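Local coordinates for DNA mismatch repair protein MutL (Aquifex aeolicus, PDB 6LZI), which acts in DNA mismatch repair as an endonuclease whose ATPase domain, built on the Bergerat ATP-binding fold, here holds ADP and magnesium, at residues V19-V24 with K168-T173; E117-N122 with L142-P147; S195-V200 with T208-A213; K248-K253 with E293-L298. One frame throughout, in Å; residues are numbered along the deposited sequence.

Contact 1. Residues V19-V24 with K168-T173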
# COMPACT_ATOMS: atom_id res chain seq x y z
N VAL A 19 -5.18 -7.95 -3.16
CA VAL A 19 -6.30 -7.40 -2.42
C VAL A 19 -5.88 -6.17 -1.61
O VAL A 19 -6.56 -5.13 -1.63
CB VAL A 19 -6.90 -8.46 -1.51
CG1 VAL A 19 -8.05 -7.78 -0.71
CG2 VAL A 19 -7.42 -9.62 -2.33
N VAL A 20 -4.80 -6.29 -0.83
CA VAL A 20 -4.35 -5.18 -0.01
C VAL A 20 -4.08 -3.98 -0.89
O VAL A 20 -4.46 -2.87 -0.58
CB VAL A 20 -3.07 -5.57 0.73
CG1 VAL A 20 -2.49 -4.42 1.55
CG2 VAL A 20 -3.37 -6.74 1.65
N LYS A 21 -3.51 -4.24 -2.07
CA LYS A 21 -3.15 -3.13 -2.95
C LYS A 21 -4.40 -2.35 -3.34
O LYS A 21 -4.46 -1.09 -3.27
CB LYS A 21 -2.45 -3.69 -4.20
CG LYS A 21 -2.08 -2.62 -5.22
CD LYS A 21 -3.17 -2.47 -6.28
CE LYS A 21 -2.67 -1.71 -7.47
NZ LYS A 21 -3.84 -1.46 -8.36
N GLU A 22 -5.40 -3.09 -3.81
CA GLU A 22 -6.62 -2.44 -4.28
C GLU A 22 -7.29 -1.74 -3.16
O GLU A 22 -7.75 -0.61 -3.34
CB GLU A 22 -7.59 -3.41 -4.92
CG GLU A 22 -6.97 -4.12 -6.11
CD GLU A 22 -6.72 -3.19 -7.29
OE1 GLU A 22 -5.86 -3.50 -8.17
OE2 GLU A 22 -7.35 -2.13 -7.36
N LEU A 23 -7.31 -2.36 -1.95
CA LEU A 23 -7.99 -1.64 -0.87
C LEU A 23 -7.24 -0.37 -0.45
O LEU A 23 -7.86 0.67 -0.25
CB LEU A 23 -8.22 -2.57 0.35
CG LEU A 23 -9.13 -3.71 -0.12
CD1 LEU A 23 -9.26 -4.70 1.13
CD2 LEU A 23 -10.47 -3.40 -0.69
N VAL A 24 -5.91 -0.44 -0.30
CA VAL A 24 -5.20 0.73 0.19
C VAL A 24 -5.23 1.80 -0.89
O VAL A 24 -5.35 2.99 -0.60
CB VAL A 24 -3.75 0.31 0.53
CG1 VAL A 24 -2.88 1.50 0.72
CG2 VAL A 24 -3.75 -0.66 1.80
N LYS A 168 5.17 -0.81 2.78
CA LYS A 168 6.33 0.07 2.77
C LYS A 168 6.34 0.93 1.53
O LYS A 168 6.66 2.12 1.60
CB LYS A 168 7.63 -0.75 2.88
CG LYS A 168 7.81 -1.34 4.26
CD LYS A 168 9.05 -2.24 4.33
CE LYS A 168 9.11 -2.84 5.77
NZ LYS A 168 10.45 -3.43 6.06
N GLU A 169 5.97 0.34 0.40
CA GLU A 169 6.00 1.07 -0.87
C GLU A 169 5.00 2.21 -0.88
O GLU A 169 5.31 3.32 -1.33
CB GLU A 169 5.74 0.08 -1.97
CG GLU A 169 5.51 0.58 -3.36
CD GLU A 169 5.41 -0.63 -4.29
OE1 GLU A 169 4.26 -0.98 -4.67
OE2 GLU A 169 6.46 -1.24 -4.58
N TYR A 170 3.79 1.96 -0.40
CA TYR A 170 2.82 3.05 -0.23
C TYR A 170 3.29 4.05 0.84
O TYR A 170 3.06 5.27 0.73
CB TYR A 170 1.50 2.46 0.24
CG TYR A 170 0.67 1.86 -0.85
CD1 TYR A 170 0.12 2.65 -1.78
CD2 TYR A 170 0.36 0.50 -0.87
CE1 TYR A 170 -0.68 2.15 -2.76
CE2 TYR A 170 -0.46 -0.04 -1.86
CZ TYR A 170 -0.95 0.82 -2.81
OH TYR A 170 -1.82 0.39 -3.80
N ALA A 171 3.90 3.57 1.90
CA ALA A 171 4.33 4.56 2.87
C ALA A 171 5.44 5.46 2.31
O ALA A 171 5.53 6.65 2.69
CB ALA A 171 4.89 3.96 4.15
N LEU A 172 6.27 4.91 1.43
CA LEU A 172 7.33 5.75 0.89
C LEU A 172 6.85 6.86 -0.03
O LEU A 172 7.61 7.84 -0.22
CB LEU A 172 8.35 4.87 0.17
CG LEU A 172 9.28 4.07 1.14
CD1 LEU A 172 10.00 2.87 0.44
CD2 LEU A 172 10.30 4.90 1.91
N THR A 173 5.65 6.77 -0.62
CA THR A 173 5.15 7.86 -1.46
C THR A 173 4.03 8.62 -0.81
O THR A 173 3.42 9.47 -1.46
CB THR A 173 4.66 7.32 -2.80
OG1 THR A 173 3.78 6.20 -2.60
CG2 THR A 173 5.89 6.84 -3.54
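Val24 lays a methyl over the ring of Tyr170 where two helices of the Bergerat ATP-binding fold, 16-29 and 156-173, face each other beside the nucleotide. Val24 CG1, turned anti to its own backbone nitrogen (chi1 166°), stands 3.7 Å from the centroid of the Tyr170 ring and 10° off the ring normal. This is a CH-pi contact over the middle of a face, with the nearest ring atom, Tyr170 CD2, also 3.7 Å from Val24 CG1. Tyr170 bridges the gap because its ring carbon CG lies opposite the carbonyl carbon (chi1 -80°), which sends the ring out toward helix 16-29 while the backbones stay apart: the CA atoms of Val24 and Tyr170 are 8.4 Å from each other. The phenol end meets the turn before Val24. Tyr170 OH comes within 3.1 Å of the carbonyl oxygen Lys21 O and touches Lys21 CG, whose aliphatic chain crosses the tyrosine side chain at about a right angle. With an alanine in place of Tyr170, Val24 CG1 would probably lose its aromatic cover and a gap would open beside Lys21. One turn earlier, Val20 packs on Val163, Leu166 and Ile167. Helix 16-29 goes on to Asn26 and Ser27 of the nearby ADP pocket; the side chain of Lys21 is about 8 Å from ADP. The lysine bends at its second torsion, leading its end away from the tyrosine, and Lys21 NZ forms a 2.9 Å salt bridge with Glu22 OE1, arriving from above the carboxylate plane.

Contact 2. Residues E117-N122 with L142-P147; sequences EVEAGN and LFFNLP
Glu119 O accepts a 2.8 Å hydrogen bond from Asn122 N and, with the return bond from Glu119 N to Asn122 O, closes a type I' turn, while the Glu119 side chain reaches across to Phe144. The turn is the tip of the beta hairpin formed by strands 113-119 and 122-129, at one side of the large sheet of the Bergerat fold. Residues 142-147 form the loop that leaves strand 134-140 and enters helix 147-151; a type I turn from Phe143 to Leu146 brings Phe144 and Asn145 to the hairpin. The touching is done by methylene and methyl groups against the far end of the ring. Glu119 CG lies 3.4 Å from Phe144 CZ, and Ala120 CB is 3.9 Å from the same carbon. The glutamate and phenylalanine side chains cross nearly square, their carboxylate and ring planes 84° apart. Phe144 has CG wedged between its backbone N and carbonyl carbon (chi1 79°), which directs the ring at the hairpin and sets Asn145 CB over the ring centre, 4.2 Å above its plane. Lys100 adds a cation-pi contact to Phe144 and a long, weak ion pair to Glu119. Were Glu119 an alanine, Phe144 CZ would probably lose its closest neighbour from the hairpin and Lys100 the weak attraction of the carboxylate. The packing lies at the surface, about 23 Å from the centre of the chain. Next to the ring, the amide of Asn145 bonds weakly to Ser97 O and rests Asn145 ND2 4.0 Å from Ala120 CB.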
# COMPACT_ATOMS: atom_id res chain seq x y z
N GLU A 117 -22.65 -7.17 2.83
CA GLU A 117 -21.98 -8.44 2.98
C GLU A 117 -22.20 -9.27 1.71
O GLU A 117 -23.30 -9.28 1.14
CB GLU A 117 -22.46 -9.21 4.23
CG GLU A 117 -21.74 -10.55 4.36
CD GLU A 117 -22.09 -11.29 5.66
OE1 GLU A 117 -23.11 -10.96 6.26
OE2 GLU A 117 -21.33 -12.19 6.07
N VAL A 118 -21.13 -9.88 1.22
CA VAL A 118 -21.18 -10.56 -0.07
C VAL A 118 -20.41 -11.85 0.09
O VAL A 118 -19.38 -11.89 0.76
CB VAL A 118 -20.59 -9.70 -1.21
CG1 VAL A 118 -20.41 -10.50 -2.48
CG2 VAL A 118 -21.45 -8.46 -1.46
N GLU A 119 -20.88 -12.91 -0.56
CA GLU A 119 -20.11 -14.13 -0.63
C GLU A 119 -19.98 -14.53 -2.09
O GLU A 119 -21.00 -14.79 -2.75
CB GLU A 119 -20.78 -15.24 0.15
CG GLU A 119 -19.94 -16.46 0.30
CD GLU A 119 -20.76 -17.66 0.70
OE1 GLU A 119 -21.10 -18.47 -0.19
OE2 GLU A 119 -21.09 -17.76 1.91
N ALA A 120 -18.74 -14.60 -2.58
CA ALA A 120 -18.50 -15.03 -3.94
C ALA A 120 -19.44 -14.35 -4.93
O ALA A 120 -20.01 -14.98 -5.83
CB ALA A 120 -18.59 -16.54 -4.02
N GLY A 121 -19.61 -13.05 -4.76
CA GLY A 121 -20.37 -12.22 -5.66
C GLY A 121 -21.84 -12.12 -5.32
O GLY A 121 -22.51 -11.21 -5.81
N ASN A 122 -22.35 -13.00 -4.48
CA ASN A 122 -23.78 -13.00 -4.12
C ASN A 122 -24.03 -12.17 -2.87
O ASN A 122 -23.55 -12.52 -1.78
CB ASN A 122 -24.25 -14.43 -3.93
CG ASN A 122 -23.96 -15.29 -5.14
OD1 ASN A 122 -24.19 -14.88 -6.29
ND2 ASN A 122 -23.42 -16.48 -4.90
N LEU A 142 -10.02 -16.09 1.21
CA LEU A 142 -9.83 -15.70 -0.18
C LEU A 142 -9.73 -16.97 -0.98
O LEU A 142 -9.08 -17.94 -0.53
CB LEU A 142 -8.58 -14.83 -0.29
CG LEU A 142 -8.14 -14.31 -1.67
CD1 LEU A 142 -9.25 -13.37 -2.16
CD2 LEU A 142 -6.77 -13.62 -1.62
N PHE A 143 -10.40 -16.99 -2.15
CA PHE A 143 -10.50 -18.16 -3.08
C PHE A 143 -11.10 -19.41 -2.42
O PHE A 143 -10.81 -20.54 -2.82
CB PHE A 143 -9.12 -18.49 -3.68
CG PHE A 143 -8.45 -17.31 -4.34
CD1 PHE A 143 -9.12 -16.65 -5.39
CD2 PHE A 143 -7.18 -16.93 -3.95
CE1 PHE A 143 -8.49 -15.56 -6.03
CE2 PHE A 143 -6.54 -15.83 -4.60
CZ PHE A 143 -7.27 -15.16 -5.63
N PHE A 144 -11.97 -19.25 -1.40
CA PHE A 144 -12.63 -20.45 -0.84
C PHE A 144 -13.46 -21.20 -1.88
O PHE A 144 -13.62 -22.45 -1.80
CB PHE A 144 -13.52 -20.03 0.32
CG PHE A 144 -14.82 -19.46 -0.11
CD1 PHE A 144 -14.90 -18.12 -0.41
CD2 PHE A 144 -15.98 -20.23 -0.13
CE1 PHE A 144 -16.10 -17.56 -0.80
CE2 PHE A 144 -17.19 -19.68 -0.50
CZ PHE A 144 -17.27 -18.32 -0.83
N ASN A 145 -14.01 -20.46 -2.86
CA ASN A 145 -14.76 -20.93 -4.00
C ASN A 145 -13.87 -21.47 -5.13
O ASN A 145 -14.43 -22.07 -6.07
CB ASN A 145 -15.68 -19.79 -4.55
CG ASN A 145 -14.88 -18.50 -5.01
OD1 ASN A 145 -13.89 -18.14 -4.38
ND2 ASN A 145 -15.42 -17.75 -6.05
N LEU A 146 -12.54 -21.33 -5.04
CA LEU A 146 -11.59 -21.87 -6.03
C LEU A 146 -10.51 -22.67 -5.30
O LEU A 146 -9.39 -22.18 -5.12
CB LEU A 146 -10.93 -20.76 -6.85
CG LEU A 146 -11.99 -19.85 -7.49
CD1 LEU A 146 -11.40 -18.57 -8.13
CD2 LEU A 146 -12.61 -20.75 -8.52
N PRO A 147 -10.81 -23.89 -4.89
CA PRO A 147 -9.89 -24.58 -3.98
C PRO A 147 -8.53 -24.87 -4.61
O PRO A 147 -7.54 -24.89 -3.89
CB PRO A 147 -10.66 -25.86 -3.60
CG PRO A 147 -11.92 -25.93 -4.53
CD PRO A 147 -12.13 -24.52 -5.00

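Contact 3. Residues S195-V200 with T208-A213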
# COMPACT_ATOMS: atom_id res chain seq x y z
N SER A 195 7.93 14.15 7.43
CA SER A 195 8.50 14.62 6.20
C SER A 195 8.91 13.40 5.40
O SER A 195 8.94 12.27 5.92
CB SER A 195 9.72 15.48 6.47
OG SER A 195 10.78 14.64 6.89
N LEU A 196 9.19 13.61 4.14
CA LEU A 196 9.58 12.47 3.31
C LEU A 196 10.87 11.84 3.83
O LEU A 196 10.97 10.60 3.93
CB LEU A 196 9.73 12.87 1.83
CG LEU A 196 10.16 11.79 0.82
CD1 LEU A 196 9.24 10.62 0.82
CD2 LEU A 196 10.32 12.36 -0.60
N LYS A 197 11.88 12.67 4.12
CA LYS A 197 13.15 12.13 4.61
C LYS A 197 12.98 11.38 5.92
O LYS A 197 13.55 10.29 6.09
CB LYS A 197 14.19 13.26 4.75
CG LYS A 197 15.58 12.68 5.02
CD LYS A 197 16.59 13.79 5.08
CE LYS A 197 17.94 13.24 4.83
NZ LYS A 197 18.35 13.02 6.20
N GLU A 198 12.16 11.91 6.84
CA GLU A 198 11.84 11.18 8.07
C GLU A 198 11.16 9.85 7.77
O GLU A 198 11.44 8.84 8.44
CB GLU A 198 10.95 12.00 8.99
CG GLU A 198 11.70 13.12 9.62
CD GLU A 198 10.81 14.31 9.95
OE1 GLU A 198 9.57 14.26 9.75
OE2 GLU A 198 11.39 15.32 10.43
N ARG A 199 10.28 9.84 6.74
CA ARG A 199 9.53 8.64 6.40
C ARG A 199 10.44 7.58 5.78
O ARG A 199 10.37 6.40 6.14
CB ARG A 199 8.39 9.03 5.46
CG ARG A 199 7.64 7.86 4.78
CD ARG A 199 7.10 6.86 5.82
NE ARG A 199 6.11 7.49 6.68
CZ ARG A 199 4.82 7.63 6.41
NH1 ARG A 199 4.22 7.22 5.28
NH2 ARG A 199 4.06 8.15 7.36
N VAL A 200 11.35 8.00 4.91
CA VAL A 200 12.35 7.06 4.40
C VAL A 200 13.13 6.43 5.53
O VAL A 200 13.38 5.23 5.52
CB VAL A 200 13.28 7.78 3.41
CG1 VAL A 200 14.36 6.83 2.97
CG2 VAL A 200 12.42 8.08 2.21
N THR A 208 19.95 8.64 6.28
CA THR A 208 20.21 8.82 4.87
C THR A 208 20.74 10.22 4.62
O THR A 208 20.56 11.14 5.42
CB THR A 208 18.97 8.59 3.98
OG1 THR A 208 18.04 9.66 4.15
CG2 THR A 208 18.25 7.19 4.23
N GLU A 209 21.35 10.36 3.46
CA GLU A 209 21.75 11.65 2.90
C GLU A 209 20.85 11.88 1.71
O GLU A 209 20.61 10.94 0.91
CB GLU A 209 23.21 11.67 2.44
CG GLU A 209 23.61 13.02 1.85
CD GLU A 209 25.10 13.10 1.48
OE1 GLU A 209 25.56 14.20 1.08
OE2 GLU A 209 25.81 12.08 1.61
N GLU A 210 20.30 13.09 1.63
CA GLU A 210 19.42 13.47 0.55
C GLU A 210 20.23 14.12 -0.56
O GLU A 210 20.98 15.07 -0.31
CB GLU A 210 18.37 14.44 1.09
CG GLU A 210 17.43 15.03 0.05
CD GLU A 210 16.30 15.81 0.67
OE1 GLU A 210 16.31 16.03 1.90
OE2 GLU A 210 15.40 16.20 -0.08
N LEU A 211 20.05 13.64 -1.78
CA LEU A 211 20.71 14.11 -2.98
C LEU A 211 19.66 14.63 -3.96
O LEU A 211 18.53 14.15 -3.97
CB LEU A 211 21.46 13.00 -3.63
CG LEU A 211 22.52 12.29 -2.77
CD1 LEU A 211 23.10 11.06 -3.53
CD2 LEU A 211 23.59 13.26 -2.32
N TYR A 212 20.04 15.58 -4.80
CA TYR A 212 19.06 16.21 -5.68
C TYR A 212 19.74 16.60 -6.99
O TYR A 212 20.90 17.01 -6.99
CB TYR A 212 18.46 17.44 -4.99
CG TYR A 212 17.47 18.27 -5.78
CD1 TYR A 212 16.10 17.96 -5.77
CD2 TYR A 212 17.88 19.39 -6.49
CE1 TYR A 212 15.19 18.72 -6.47
CE2 TYR A 212 16.97 20.15 -7.19
CZ TYR A 212 15.63 19.81 -7.17
OH TYR A 212 14.74 20.58 -7.88
N ALA A 213 19.00 16.48 -8.10
CA ALA A 213 19.50 16.93 -9.40
C ALA A 213 18.33 17.13 -10.35
O ALA A 213 17.42 16.30 -10.39
CB ALA A 213 20.49 15.93 -9.99
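Lys197 reaches from the first turn of helix 196-204 to the start of strand 209-213, where Lys197 NZ donates a 3.0 Å hydrogen bond to Thr208 O. The ammonium comes from above the carbonyl plane, 41° out of it, so the bond is not aimed at a lone pair. With its first three torsions near anti the lysine runs almost straight, then bends at the last one (chi4 -94°), and this turns NZ onto the carbonyl while Lys197 CE rests 3.6 Å from Thr208 OG1. Glu201 ties the same corner together, its OE1 forming a salt bridge with Lys197 NZ and accepting from Thr208 N. This end is the closely fitted one. Deeper in, Val200 and Thr208, both buried, bring CG1 and CG2 methyls to 4.1 Å, an apolar touch at about a right angle. Toward the solvent the fit is slacker. Glu210 passes the lysine at a slant, its CB beside Lys197 CE and its OE1 3.9 Å from Lys197 CD, and its charge does not meet the ammonium: Glu210 OE1 and Lys197 NZ stay 5.6 Å apart, and Glu210 OE2 pairs with Arg221. At the N-terminal end of the helix Ser195 and Glu198 make a capping box, with Ser195 N bonded to Glu198 OE1 at 2.8 Å and Glu198 N to Ser195 OG at 3.1 Å. The helix thus folds back on an outermost strand of the five-stranded sheet in the S5-like domain, with Phe223 of strand 219-225 under Lys197, Thr208 and Glu210, and Val262 and Tyr264 of strand 260-266 against Val200.

Contact 4. Residues K248-K253 with E293-L298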
# COMPACT_ATOMS: atom_id res chain seq x y z
N LYS A 248 17.64 -0.61 -11.56
CA LYS A 248 18.22 -1.03 -10.28
C LYS A 248 19.69 -1.44 -10.45
O LYS A 248 20.53 -1.12 -9.59
CB LYS A 248 17.39 -2.18 -9.68
CG LYS A 248 18.01 -2.88 -8.46
CD LYS A 248 17.20 -4.10 -7.98
CE LYS A 248 16.14 -3.74 -6.91
NZ LYS A 248 16.70 -3.47 -5.50
N GLU A 249 20.02 -2.11 -11.55
CA GLU A 249 21.41 -2.48 -11.81
C GLU A 249 22.29 -1.25 -11.95
O GLU A 249 23.44 -1.24 -11.51
CB GLU A 249 21.52 -3.33 -13.08
CG GLU A 249 20.82 -4.69 -13.05
CD GLU A 249 20.91 -5.42 -14.40
OE1 GLU A 249 21.28 -6.62 -14.42
OE2 GLU A 249 20.63 -4.78 -15.43
N PHE A 250 21.76 -0.20 -12.58
CA PHE A 250 22.54 1.02 -12.77
C PHE A 250 22.69 1.78 -11.46
O PHE A 250 23.72 2.42 -11.23
CB PHE A 250 21.87 1.90 -13.83
CG PHE A 250 22.61 3.18 -14.13
CD1 PHE A 250 22.41 4.31 -13.36
CD2 PHE A 250 23.50 3.24 -15.19
CE1 PHE A 250 23.08 5.48 -13.64
CE2 PHE A 250 24.17 4.41 -15.48
CZ PHE A 250 23.96 5.54 -14.71
N LEU A 251 21.66 1.75 -10.60
CA LEU A 251 21.81 2.31 -9.25
C LEU A 251 22.81 1.49 -8.44
O LEU A 251 23.62 2.04 -7.69
CB LEU A 251 20.46 2.36 -8.53
CG LEU A 251 19.34 3.28 -8.99
CD1 LEU A 251 18.08 2.93 -8.20
CD2 LEU A 251 19.71 4.77 -8.79
N ARG A 252 22.78 0.17 -8.59
CA ARG A 252 23.83 -0.66 -8.01
C ARG A 252 25.20 -0.27 -8.55
O ARG A 252 26.17 -0.15 -7.78
CB ARG A 252 23.53 -2.13 -8.31
CG ARG A 252 24.41 -3.14 -7.57
CD ARG A 252 23.88 -4.56 -7.78
NE ARG A 252 22.58 -4.79 -7.13
CZ ARG A 252 21.42 -4.91 -7.78
NH1 ARG A 252 21.38 -4.82 -9.10
NH2 ARG A 252 20.30 -5.12 -7.10
N LYS A 253 25.30 0.01 -9.84
CA LYS A 253 26.60 0.32 -10.42
C LYS A 253 27.14 1.69 -9.98
O LYS A 253 28.34 1.82 -9.71
CB LYS A 253 26.54 0.22 -11.94
CG LYS A 253 27.87 -0.27 -12.49
CD LYS A 253 28.30 -1.49 -11.65
CE LYS A 253 29.67 -2.04 -12.01
NZ LYS A 253 29.99 -3.22 -11.14
N GLU A 293 22.16 9.34 -17.29
CA GLU A 293 23.22 10.32 -17.09
C GLU A 293 22.98 11.14 -15.82
O GLU A 293 23.86 11.25 -14.96
CB GLU A 293 23.32 11.23 -18.32
CG GLU A 293 23.88 12.62 -18.04
CD GLU A 293 24.15 13.41 -19.32
OE1 GLU A 293 23.89 12.87 -20.42
OE2 GLU A 293 24.63 14.57 -19.22
N LEU A 294 21.78 11.72 -15.69
CA LEU A 294 21.53 12.57 -14.53
C LEU A 294 21.56 11.77 -13.23
O LEU A 294 21.93 12.30 -12.18
CB LEU A 294 20.20 13.31 -14.69
CG LEU A 294 19.95 14.48 -13.72
CD1 LEU A 294 21.05 15.52 -13.76
CD2 LEU A 294 18.58 15.13 -13.94
N VAL A 295 21.24 10.48 -13.30
CA VAL A 295 21.36 9.64 -12.11
C VAL A 295 22.82 9.49 -11.71
O VAL A 295 23.16 9.61 -10.53
CB VAL A 295 20.69 8.28 -12.36
CG1 VAL A 295 20.97 7.34 -11.22
CG2 VAL A 295 19.19 8.44 -12.55
N ARG A 296 23.71 9.19 -12.67
CA ARG A 296 25.12 9.10 -12.32
C ARG A 296 25.69 10.46 -11.93
O ARG A 296 26.59 10.54 -11.10
CB ARG A 296 25.91 8.42 -13.44
CG ARG A 296 26.70 9.30 -14.41
CD ARG A 296 27.38 8.44 -15.52
NE ARG A 296 28.32 7.45 -14.98
CZ ARG A 296 28.16 6.12 -15.04
NH1 ARG A 296 27.10 5.60 -15.65
NH2 ARG A 296 29.07 5.31 -14.50
N GLU A 297 25.16 11.55 -12.49
CA GLU A 297 25.50 12.89 -12.00
C GLU A 297 25.05 13.06 -10.55
O GLU A 297 25.81 13.56 -9.70
CB GLU A 297 24.86 13.94 -12.92
CG GLU A 297 24.72 15.36 -12.35
CD GLU A 297 24.47 16.39 -13.44
OE1 GLU A 297 24.58 17.60 -13.16
OE2 GLU A 297 24.18 15.99 -14.59
N LEU A 298 23.83 12.63 -10.25
CA LEU A 298 23.31 12.61 -8.89
C LEU A 298 24.21 11.82 -7.94
O LEU A 298 24.42 12.22 -6.79
CB LEU A 298 21.91 12.01 -8.95
CG LEU A 298 20.94 11.85 -7.80
CD1 LEU A 298 21.40 10.74 -6.88
CD2 LEU A 298 20.75 13.15 -7.07
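Helix-on-helix packing joins Phe250 and Leu251 of helix 245-254 to Val295 and Arg296 of helix 292-298, side by side in the second, S5-like domain of the chain. The short segments run in the same general direction, their axes 10.4 Å apart at closest and crossing at -31°. Val295 is shared by both apolar contacts. Its CG1 lies at the edge of the Phe250 ring, near the ring plane and 3.7 Å from Phe250 CE1, and the same methyl is 3.8 Å from Leu251 CD2. Phe250 has CG opposite its backbone N (chi1 -178°), and this carries the ring across to helix 292-298. There the edge of the ring also meets the backbone of the facing helix, with Arg296 N in its plane 3.9 Å from Phe250 CE1. On the outer side the exposed Arg296 folds back beside the end of the ring. Arg296 CB touches Phe250 CZ, the chain bends at its third torsion, and Arg296 NH1 arrives 3.2 Å from Phe250 CE2. The guanidinium stands 82° to the ring and is not stacked on it. The contact therefore has two layers, a buried one in which Leu251 and Val295 meet next to the sheet and an outer one in which arginine borders the aromatic ring. Beneath, Leu251 rests on Tyr233 and Val235 of strand 232-237, Val295 on Leu220 of strand 219-225, and Leu294 and Leu298 on strand 209-213 as well, so the two helices cover neighbouring parts of the five-stranded sheet.

How the contacts relate
Along the chain contact 1 spans the ATPase part and encloses contact 2, while contacts 3 and 4 follow. Contacts 1 and 2 belong to the Bergerat-fold region, their centres 23 Å apart, and touch where Val19 meets Leu142. Contacts 3 and 4, with centres 17 Å apart, share the five-stranded sheet: Leu211 and Ala213 of strand 209-213 pack on Leu298 and Leu294 of helix 292-298. Contact 1, near the centre of the chain, is tied to contact 3 by a probable hydrogen bond from Arg199 NH1 to Ala171 O and by Leu172 against Val200. Helix 156-173 thus touches helices 16-29 and 196-204, consistent with a place at the junction; contact 2 is far from 3 and 4.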